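Local coordinates for putative uncharacterized protein (Cricetid herpesvirus 2, PDB 4ZKQ) that binds chemokines and probably serves a rodent gammaherpesvirus as a decoy receptor, at residues Gln290-Phe295 with Arg362-Val367; Gly377-Lys382 with Arg392-Asp397. All coordinates share one frame; numbering follows the deposited sequence.

Contact 1. Residues Gln290-Phe295 with Arg362-Val367; sequences QISYTF and RLDVRV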
ATOM      1  N   GLN A 290     -16.423 -14.117  21.916  1.00 64.39           N
ATOM      2  CA  GLN A 290     -15.901 -13.876  20.574  1.00 55.55           C
ATOM      3  C   GLN A 290     -16.746 -14.529  19.482  1.00 47.36           C
ATOM      4  O   GLN A 290     -17.516 -15.452  19.743  1.00 46.75           O
ATOM      5  CB  GLN A 290     -14.462 -14.385  20.470  1.00 47.32           C
ATOM      6  CG  GLN A 290     -14.326 -15.896  20.515  1.00 45.50           C
ATOM      7  CD  GLN A 290     -12.881 -16.346  20.512  1.00 59.88           C
ATOM      8  OE1 GLN A 290     -11.971 -15.563  20.793  1.00 69.50           O
ATOM      9  NE2 GLN A 290     -12.660 -17.612  20.195  1.00 50.99           N
ATOM     10  N   ILE A 291     -16.594 -14.025  18.260  1.00 36.93           N
ATOM     11  CA  ILE A 291     -17.172 -14.650  17.077  1.00 38.56           C
ATOM     12  C   ILE A 291     -16.063 -15.359  16.311  1.00 34.61           C
ATOM     13  O   ILE A 291     -14.988 -14.794  16.115  1.00 30.47           O
ATOM     14  CB  ILE A 291     -17.847 -13.630  16.136  1.00 33.01           C
ATOM     15  CG1 ILE A 291     -18.730 -12.656  16.921  1.00 51.99           C
ATOM     16  CG2 ILE A 291     -18.654 -14.361  15.062  1.00 36.35           C
ATOM     17  CD1 ILE A 291     -19.235 -11.491  16.089  1.00 67.55           C
ATOM     18  N   SER A 292     -16.331 -16.586  15.877  1.00 33.98           N
ATOM     19  CA  SER A 292     -15.368 -17.358  15.103  1.00 31.97           C
ATOM     20  C   SER A 292     -15.899 -17.653  13.708  1.00 34.55           C
ATOM     21  O   SER A 292     -17.033 -18.108  13.542  1.00 32.57           O
ATOM     22  CB  SER A 292     -15.025 -18.662  15.823  1.00 35.99           C
ATOM     23  OG  SER A 292     -14.488 -18.393  17.104  1.00 37.82           O
ATOM     24  N   TYR A 293     -15.070 -17.370  12.711  1.00 28.49           N
ATOM     25  CA  TYR A 293     -15.389 -17.667  11.323  1.00 25.96           C
ATOM     26  C   TYR A 293     -14.396 -18.674  10.779  1.00 25.93           C
ATOM     27  O   TYR A 293     -13.202 -18.584  11.064  1.00 27.60           O
ATOM     28  CB  TYR A 293     -15.345 -16.405  10.462  1.00 27.87           C
ATOM     29  CG  TYR A 293     -16.169 -15.245  10.967  1.00 27.10           C
ATOM     30  CD1 TYR A 293     -17.531 -15.178  10.720  1.00 28.21           C
ATOM     31  CD2 TYR A 293     -15.576 -14.201  11.657  1.00 27.21           C
ATOM     32  CE1 TYR A 293     -18.283 -14.112  11.162  1.00 24.31           C
ATOM     33  CE2 TYR A 293     -16.317 -13.128  12.103  1.00 26.71           C
ATOM     34  CZ  TYR A 293     -17.671 -13.089  11.852  1.00 23.02           C
ATOM     35  OH  TYR A 293     -18.410 -12.025  12.293  1.00 23.75           O
ATOM     36  N   THR A 294     -14.885 -19.619   9.985  1.00 27.26           N
ATOM     37  CA  THR A 294     -14.008 -20.555   9.309  1.00 30.50           C
ATOM     38  C   THR A 294     -14.337 -20.618   7.829  1.00 32.32           C
ATOM     39  O   THR A 294     -15.464 -20.351   7.411  1.00 37.18           O
ATOM     40  CB  THR A 294     -14.101 -21.974   9.916  1.00 39.68           C
ATOM     41  OG1 THR A 294     -15.394 -22.530   9.658  1.00 44.14           O
ATOM     42  CG2 THR A 294     -13.859 -21.927  11.415  1.00 31.89           C
ATOM     43  N   PHE A 295     -13.327 -20.952   7.036  1.00 30.34           N
ATOM     44  CA  PHE A 295     -13.499 -21.126   5.604  1.00 27.14           C
ATOM     45  C   PHE A 295     -12.383 -22.003   5.065  1.00 27.25           C
ATOM     46  O   PHE A 295     -11.306 -22.102   5.662  1.00 26.44           O
ATOM     47  CB  PHE A 295     -13.514 -19.778   4.879  1.00 28.58           C
ATOM     48  CG  PHE A 295     -12.283 -18.941   5.119  1.00 26.49           C
ATOM     49  CD1 PHE A 295     -11.164 -19.081   4.316  1.00 29.24           C
ATOM     50  CD2 PHE A 295     -12.253 -18.010   6.139  1.00 25.19           C
ATOM     51  CE1 PHE A 295     -10.034 -18.310   4.535  1.00 27.89           C
ATOM     52  CE2 PHE A 295     -11.128 -17.239   6.367  1.00 22.49           C
ATOM     53  CZ  PHE A 295     -10.020 -17.389   5.561  1.00 27.70           C
ATOM     54  N   ARG A 362      -9.289 -20.355  10.446  1.00 27.30           N
ATOM     55  CA  ARG A 362     -10.203 -19.868  11.460  1.00 27.45           C
ATOM     56  C   ARG A 362      -9.783 -18.475  11.911  1.00 24.45           C
ATOM     57  O   ARG A 362      -8.643 -18.255  12.334  1.00 27.59           O
ATOM     58  CB  ARG A 362     -10.261 -20.829  12.650  1.00 33.10           C
ATOM     59  CG  ARG A 362     -11.089 -20.310  13.816  1.00 38.17           C
ATOM     60  CD  ARG A 362     -11.265 -21.364  14.904  1.00 37.40           C
ATOM     61  NE  ARG A 362     -11.801 -20.793  16.139  1.00 45.46           N
ATOM     62  CZ  ARG A 362     -12.319 -21.507  17.136  1.00 65.99           C
ATOM     63  NH1 ARG A 362     -12.388 -22.829  17.054  1.00 83.41           N
ATOM     64  NH2 ARG A 362     -12.780 -20.898  18.221  1.00 60.49           N
ATOM     65  N   LEU A 363     -10.719 -17.541  11.793  1.00 20.89           N
ATOM     66  CA  LEU A 363     -10.565 -16.190  12.311  1.00 20.60           C
ATOM     67  C   LEU A 363     -11.439 -15.987  13.539  1.00 29.08           C
ATOM     68  O   LEU A 363     -12.661 -16.117  13.462  1.00 26.79           O
ATOM     69  CB  LEU A 363     -10.937 -15.159  11.244  1.00 16.70           C
ATOM     70  CG  LEU A 363     -10.919 -13.693  11.684  1.00 23.77           C
ATOM     71  CD1 LEU A 363      -9.510 -13.235  12.012  1.00 28.23           C
ATOM     72  CD2 LEU A 363     -11.529 -12.812  10.609  1.00 25.14           C
ATOM     73  N   ASP A 364     -10.810 -15.661  14.664  1.00 25.61           N
ATOM     74  CA  ASP A 364     -11.536 -15.313  15.878  1.00 31.45           C
ATOM     75  C   ASP A 364     -11.519 -13.814  16.068  1.00 30.66           C
ATOM     76  O   ASP A 364     -10.467 -13.180  15.985  1.00 29.62           O
ATOM     77  CB  ASP A 364     -10.929 -16.002  17.099  1.00 31.18           C
ATOM     78  CG  ASP A 364     -10.934 -17.504  16.977  1.00 34.14           C
ATOM     79  OD1 ASP A 364     -11.963 -18.060  16.541  1.00 34.09           O
ATOM     80  OD2 ASP A 364      -9.905 -18.130  17.306  1.00 39.62           O
ATOM     81  N   VAL A 365     -12.700 -13.254  16.302  1.00 27.76           N
ATOM     82  CA  VAL A 365     -12.849 -11.835  16.562  1.00 24.38           C
ATOM     83  C   VAL A 365     -13.354 -11.627  17.981  1.00 40.00           C
ATOM     84  O   VAL A 365     -14.479 -12.007  18.300  1.00 44.99           O
ATOM     85  CB  VAL A 365     -13.835 -11.180  15.578  1.00 27.28           C
ATOM     86  CG1 VAL A 365     -13.913  -9.691  15.826  1.00 31.81           C
ATOM     87  CG2 VAL A 365     -13.429 -11.466  14.140  1.00 29.63           C
ATOM     88  N   ARG A 366     -12.527 -11.029  18.829  1.00 37.31           N
ATOM     89  CA  ARG A 366     -12.939 -10.737  20.196  1.00 47.53           C
ATOM     90  C   ARG A 366     -13.956  -9.602  20.176  1.00 49.47           C
ATOM     91  O   ARG A 366     -13.777  -8.610  19.466  1.00 44.97           O
ATOM     92  CB  ARG A 366     -11.734 -10.371  21.067  1.00 47.09           C
ATOM     93  CG  ARG A 366     -12.041 -10.304  22.556  1.00 63.02           C
ATOM     94  CD  ARG A 366     -10.876  -9.728  23.347  1.00 74.11           C
ATOM     95  NE  ARG A 366     -11.333  -8.711  24.294  1.00101.78           N
ATOM     96  CZ  ARG A 366     -11.589  -8.923  25.584  1.00110.62           C
ATOM     97  NH1 ARG A 366     -11.423 -10.123  26.124  1.00118.47           N
ATOM     98  NH2 ARG A 366     -12.007  -7.920  26.344  1.00 94.22           N
ATOM     99  N   VAL A 367     -15.030  -9.764  20.944  1.00 54.28           N
ATOM    100  CA  VAL A 367     -16.092  -8.766  21.014  1.00 58.42           C
ATOM    101  C   VAL A 367     -16.578  -8.603  22.453  1.00 66.56           C
ATOM    102  O   VAL A 367     -16.306  -9.449  23.304  1.00 62.34           O
ATOM    103  CB  VAL A 367     -17.288  -9.145  20.111  1.00 56.46           C
ATOM    104  CG1 VAL A 367     -16.864  -9.190  18.649  1.00 47.09           C
ATOM    105  CG2 VAL A 367     -17.880 -10.484  20.537  1.00 60.52           C
TER

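Contact 2. Residues Gly377-Lys382 with Arg392-Asp397; sequences GFVFLK and REYYLD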
ATOM      1  N   GLY A 377     -20.394  -3.392  13.414  1.00 54.31           N
ATOM      2  CA  GLY A 377     -19.001  -3.793  13.323  1.00 41.43           C
ATOM      3  C   GLY A 377     -18.614  -4.302  11.944  1.00 34.30           C
ATOM      4  O   GLY A 377     -19.435  -4.890  11.237  1.00 24.94           O
ATOM      5  N   PHE A 378     -17.361  -4.066  11.559  1.00 22.65           N
ATOM      6  CA  PHE A 378     -16.838  -4.521  10.272  1.00 21.17           C
ATOM      7  C   PHE A 378     -15.419  -5.035  10.434  1.00 24.69           C
ATOM      8  O   PHE A 378     -14.605  -4.403  11.101  1.00 19.40           O
ATOM      9  CB  PHE A 378     -16.866  -3.391   9.247  1.00 19.34           C
ATOM     10  CG  PHE A 378     -16.180  -3.723   7.944  1.00 23.96           C
ATOM     11  CD1 PHE A 378     -16.861  -4.378   6.931  1.00 28.02           C
ATOM     12  CD2 PHE A 378     -14.860  -3.354   7.723  1.00 23.40           C
ATOM     13  CE1 PHE A 378     -16.237  -4.670   5.726  1.00 31.97           C
ATOM     14  CE2 PHE A 378     -14.233  -3.644   6.525  1.00 21.74           C
ATOM     15  CZ  PHE A 378     -14.918  -4.301   5.525  1.00 27.09           C
ATOM     16  N   VAL A 379     -15.147  -6.187   9.831  1.00 20.45           N
ATOM     17  CA  VAL A 379     -13.809  -6.761   9.800  1.00 19.68           C
ATOM     18  C   VAL A 379     -13.469  -7.158   8.366  1.00 20.95           C
ATOM     19  O   VAL A 379     -14.317  -7.688   7.636  1.00 19.35           O
ATOM     20  CB  VAL A 379     -13.690  -7.995  10.734  1.00 20.98           C
ATOM     21  CG1 VAL A 379     -12.333  -8.687  10.565  1.00 21.27           C
ATOM     22  CG2 VAL A 379     -13.904  -7.592  12.187  1.00 23.74           C
ATOM     23  N   PHE A 380     -12.230  -6.875   7.969  1.00 14.49           N
ATOM     24  CA  PHE A 380     -11.693  -7.291   6.682  1.00 12.56           C
ATOM     25  C   PHE A 380     -10.438  -8.129   6.884  1.00 12.79           C
ATOM     26  O   PHE A 380      -9.513  -7.706   7.575  1.00 15.07           O
ATOM     27  CB  PHE A 380     -11.364  -6.082   5.809  1.00 15.71           C
ATOM     28  CG  PHE A 380     -10.876  -6.446   4.436  1.00 20.76           C
ATOM     29  CD1 PHE A 380     -11.691  -7.140   3.566  1.00 19.49           C
ATOM     30  CD2 PHE A 380      -9.605  -6.096   4.018  1.00 19.55           C
ATOM     31  CE1 PHE A 380     -11.256  -7.481   2.303  1.00 22.01           C
ATOM     32  CE2 PHE A 380      -9.164  -6.430   2.756  1.00 18.22           C
ATOM     33  CZ  PHE A 380      -9.991  -7.123   1.894  1.00 20.64           C
ATOM     34  N   LEU A 381     -10.426  -9.314   6.288  1.00 16.35           N
ATOM     35  CA  LEU A 381      -9.261 -10.187   6.300  1.00 19.37           C
ATOM     36  C   LEU A 381      -8.775 -10.383   4.882  1.00 18.73           C
ATOM     37  O   LEU A 381      -9.543 -10.797   4.017  1.00 16.64           O
ATOM     38  CB  LEU A 381      -9.601 -11.543   6.925  1.00 15.46           C
ATOM     39  CG  LEU A 381      -8.537 -12.636   6.801  1.00 17.11           C
ATOM     40  CD1 LEU A 381      -7.296 -12.262   7.612  1.00 19.78           C
ATOM     41  CD2 LEU A 381      -9.096 -13.977   7.243  1.00 22.62           C
ATOM     42  N   LYS A 382      -7.503 -10.087   4.646  1.00 12.34           N
ATOM     43  CA  LYS A 382      -6.891 -10.398   3.366  1.00 17.53           C
ATOM     44  C   LYS A 382      -5.728 -11.350   3.590  1.00 14.18           C
ATOM     45  O   LYS A 382      -4.944 -11.185   4.521  1.00 17.07           O
ATOM     46  CB  LYS A 382      -6.415  -9.136   2.648  1.00 17.84           C
ATOM     47  CG  LYS A 382      -5.784  -9.433   1.289  1.00 18.84           C
ATOM     48  CD  LYS A 382      -5.574  -8.185   0.448  1.00 23.54           C
ATOM     49  CE  LYS A 382      -4.548  -7.261   1.061  1.00 27.60           C
ATOM     50  NZ  LYS A 382      -4.182  -6.158   0.125  1.00 23.23           N
ATOM     51  N   ARG A 392     -11.829 -11.029   2.463  1.00 18.94           N
ATOM     52  CA  ARG A 392     -13.066 -11.482   3.082  1.00 19.20           C
ATOM     53  C   ARG A 392     -13.608 -10.417   4.016  1.00 18.49           C
ATOM     54  O   ARG A 392     -12.944 -10.019   4.972  1.00 16.83           O
ATOM     55  CB  ARG A 392     -12.840 -12.790   3.841  1.00 22.21           C
ATOM     56  CG  ARG A 392     -12.436 -13.919   2.925  1.00 26.38           C
ATOM     57  CD  ARG A 392     -12.292 -15.241   3.639  1.00 24.22           C
ATOM     58  NE  ARG A 392     -11.657 -16.230   2.769  1.00 26.84           N
ATOM     59  CZ  ARG A 392     -12.307 -17.077   1.976  1.00 29.70           C
ATOM     60  NH1 ARG A 392     -13.635 -17.083   1.926  1.00 33.55           N
ATOM     61  NH2 ARG A 392     -11.621 -17.927   1.227  1.00 29.20           N
ATOM     62  N   GLU A 393     -14.811  -9.943   3.711  1.00 15.11           N
ATOM     63  CA  GLU A 393     -15.490  -8.965   4.543  1.00 15.10           C
ATOM     64  C   GLU A 393     -16.398  -9.687   5.522  1.00 19.29           C
ATOM     65  O   GLU A 393     -17.048 -10.676   5.165  1.00 17.94           O
ATOM     66  CB  GLU A 393     -16.296  -7.981   3.682  1.00 19.45           C
ATOM     67  CG  GLU A 393     -15.432  -7.087   2.803  1.00 20.14           C
ATOM     68  CD  GLU A 393     -16.231  -6.126   1.941  1.00 33.21           C
ATOM     69  OE1 GLU A 393     -17.411  -5.856   2.259  1.00 27.08           O
ATOM     70  OE2 GLU A 393     -15.672  -5.637   0.937  1.00 31.16           O
ATOM     71  N   TYR A 394     -16.429  -9.188   6.755  1.00 18.05           N
ATOM     72  CA  TYR A 394     -17.302  -9.715   7.792  1.00 23.73           C
ATOM     73  C   TYR A 394     -18.107  -8.580   8.397  1.00 22.04           C
ATOM     74  O   TYR A 394     -17.552  -7.546   8.784  1.00 19.36           O
ATOM     75  CB  TYR A 394     -16.498 -10.438   8.874  1.00 20.16           C
ATOM     76  CG  TYR A 394     -15.768 -11.655   8.363  1.00 16.67           C
ATOM     77  CD1 TYR A 394     -16.381 -12.896   8.361  1.00 19.97           C
ATOM     78  CD2 TYR A 394     -14.466 -11.564   7.883  1.00 20.98           C
ATOM     79  CE1 TYR A 394     -15.734 -14.008   7.901  1.00 19.05           C
ATOM     80  CE2 TYR A 394     -13.804 -12.680   7.417  1.00 18.75           C
ATOM     81  CZ  TYR A 394     -14.450 -13.904   7.429  1.00 23.11           C
ATOM     82  OH  TYR A 394     -13.834 -15.040   6.972  1.00 28.83           O
ATOM     83  N   TYR A 395     -19.422  -8.773   8.443  1.00 20.57           N
ATOM     84  CA  TYR A 395     -20.346  -7.793   8.998  1.00 22.68           C
ATOM     85  C   TYR A 395     -20.831  -8.316  10.339  1.00 26.19           C
ATOM     86  O   TYR A 395     -21.475  -9.367  10.419  1.00 22.11           O
ATOM     87  CB  TYR A 395     -21.512  -7.538   8.038  1.00 27.76           C
ATOM     88  CG  TYR A 395     -21.056  -7.325   6.615  1.00 25.69           C
ATOM     89  CD1 TYR A 395     -20.067  -6.399   6.321  1.00 30.56           C
ATOM     90  CD2 TYR A 395     -21.583  -8.071   5.573  1.00 26.45           C
ATOM     91  CE1 TYR A 395     -19.630  -6.210   5.030  1.00 21.66           C
ATOM     92  CE2 TYR A 395     -21.151  -7.889   4.273  1.00 29.15           C
ATOM     93  CZ  TYR A 395     -20.171  -6.956   4.009  1.00 26.26           C
ATOM     94  OH  TYR A 395     -19.730  -6.764   2.720  1.00 27.22           O
ATOM     95  N   LEU A 396     -20.476  -7.590  11.392  1.00 26.63           N
ATOM     96  CA  LEU A 396     -20.761  -7.998  12.759  1.00 36.61           C
ATOM     97  C   LEU A 396     -22.034  -7.348  13.283  1.00 45.20           C
ATOM     98  O   LEU A 396     -22.416  -6.269  12.831  1.00 52.78           O
ATOM     99  CB  LEU A 396     -19.594  -7.626  13.679  1.00 37.90           C
ATOM    100  CG  LEU A 396     -18.341  -8.501  13.685  1.00 40.45           C
ATOM    101  CD1 LEU A 396     -17.669  -8.527  12.329  1.00 29.29           C
ATOM    102  CD2 LEU A 396     -17.373  -7.999  14.749  1.00 42.13           C
ATOM    103  N   ASP A 397     -22.682  -8.010  14.236  1.00 49.72           N
ATOM    104  CA  ASP A 397     -23.754  -7.392  15.013  1.00 61.32           C
ATOM    105  C   ASP A 397     -23.338  -7.336  16.482  1.00 56.70           C
ATOM    106  O   ASP A 397     -24.163  -7.133  17.370  1.00 74.69           O
ATOM    107  CB  ASP A 397     -25.074  -8.150  14.841  1.00 61.15           C
ATOM    108  CG  ASP A 397     -24.931  -9.645  15.063  1.00 72.09           C
ATOM    109  OD1 ASP A 397     -23.885 -10.082  15.586  1.00 73.86           O
ATOM    110  OD2 ASP A 397     -25.876 -10.385  14.714  1.00 65.21           O
TER

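Contact 1. Residues Gln290-Phe295 with Arg362-Val367
Ser292 OG and Asp364 CG are each anti to their own carbonyl carbon (chi1 -59° in both), which brings the hydroxyl up to the carboxylate on the same face of an antiparallel beta pair. Strands 290-296 and 360-366 are the two inner strands of a four-stranded antiparallel sheet, with 285-286 beyond the first and 350-355 beyond the second. Ser292 OG donates to Asp364 OD1 at 2.6 Å, arriving on the anti side and well out of the carboxylate plane. The syn lone pair of that oxygen is taken by Arg362, whose extended chain reaches forward along its own strand, past the intervening residue, to Asp364; Arg362 NE is 2.8 Å from Asp364 OD1, and that oxygen lies almost in the guanidinium plane, in a nearly straight salt bridge. Two donors thus grip OD1, while OD2 of Asp364 is bridged to Arg351 on strand 350-355; these partners probably keep the buried aspartate ionised. Gln290 reaches over the same carboxylate, its amide plane only 19° from it, with Gln290 NE2 3.7 Å from Asp364 CG. The backbones are locked by two hydrogen-bonded pairs, Ile291 with Val365 and Tyr293 with Leu363; Tyr293 N lies 2.8 Å from Leu363 O in a bond of 175° at the hydrogen. The other face, bearing Ile291, Tyr293, Leu363 and Val365, is apolar and packs against Tyr394 and Leu396. There the Tyr293 ring receives a methyl at its edge, with Val365 CG2 3.9 Å from Tyr293 CE2.

Contact 2. Residues Gly377-Lys382 with Arg392-Asp397
Phe378 and Tyr395 lie side by side on one face of a beta hairpin, strands 378-384 and 388-395, their side chains pointing the same way. Tyr395 approaches the Phe378 ring at its edge, with CE1 of Tyr395 3.8 Å from CE1 of Phe378. Phe378 CG is anti to its backbone N (chi1 172°), and the ring leans toward the partner strand, where Glu393 also reaches its rim: Glu393 OE1 lies in the ring plane, 3.8 Å from Phe378 CE1, and the carboxylate is turned 68° from the ring. That same oxygen accepts a short bond of 2.5 Å from Tyr395 OH, which meets it on the anti side, so the phenol and the carboxylate hold each other beside Phe378. The aliphatic part of Glu393 is shared with Phe380, whose CD1 sits 3.8 Å from Glu393 CG. Trp313 of strand 308-315 adds a further ring against Phe378.

The opposite face carries Val379, Leu381, Arg392 and Tyr394. Val379 and Tyr394 form a hydrogen-bonded pair, Tyr394 N lying 2.7 Å from Val379 O, and a second such pair joins Leu381 and Arg392. The end of Arg392 turns away from 377-382, and its NH2 forms a salt bridge with Glu390 of its own strand. Where the hairpin opens, Leu396 crosses Val379 obliquely, with Leu396 CD1 3.9 Å from Val379 CG2, and Leu396 N bonds Gly377 O from above the carbonyl plane at 2.9 Å.

How the contacts relate
From the N terminus, the chain enters contact 1 at 290-295, leaves that sheet to contribute strands 308-315, 324-330 and 341-342 to the larger mixed sheet, comes back through 350-355 and returns at 362-367 to close a loop of 66 residues. Contact 2 opens after that and closes a much shorter one, the nine residues joining 377-382 to 392-397, so the two are in series and neither encloses the other. Their centres lie 10 Å apart, and the four-stranded sheet of contact 1 packs on the hairpin 378-384/388-395 of the mixed sheet. Phe295 makes a cation-pi contact with Arg392, and Tyr293 meets Tyr394, joining the two layers.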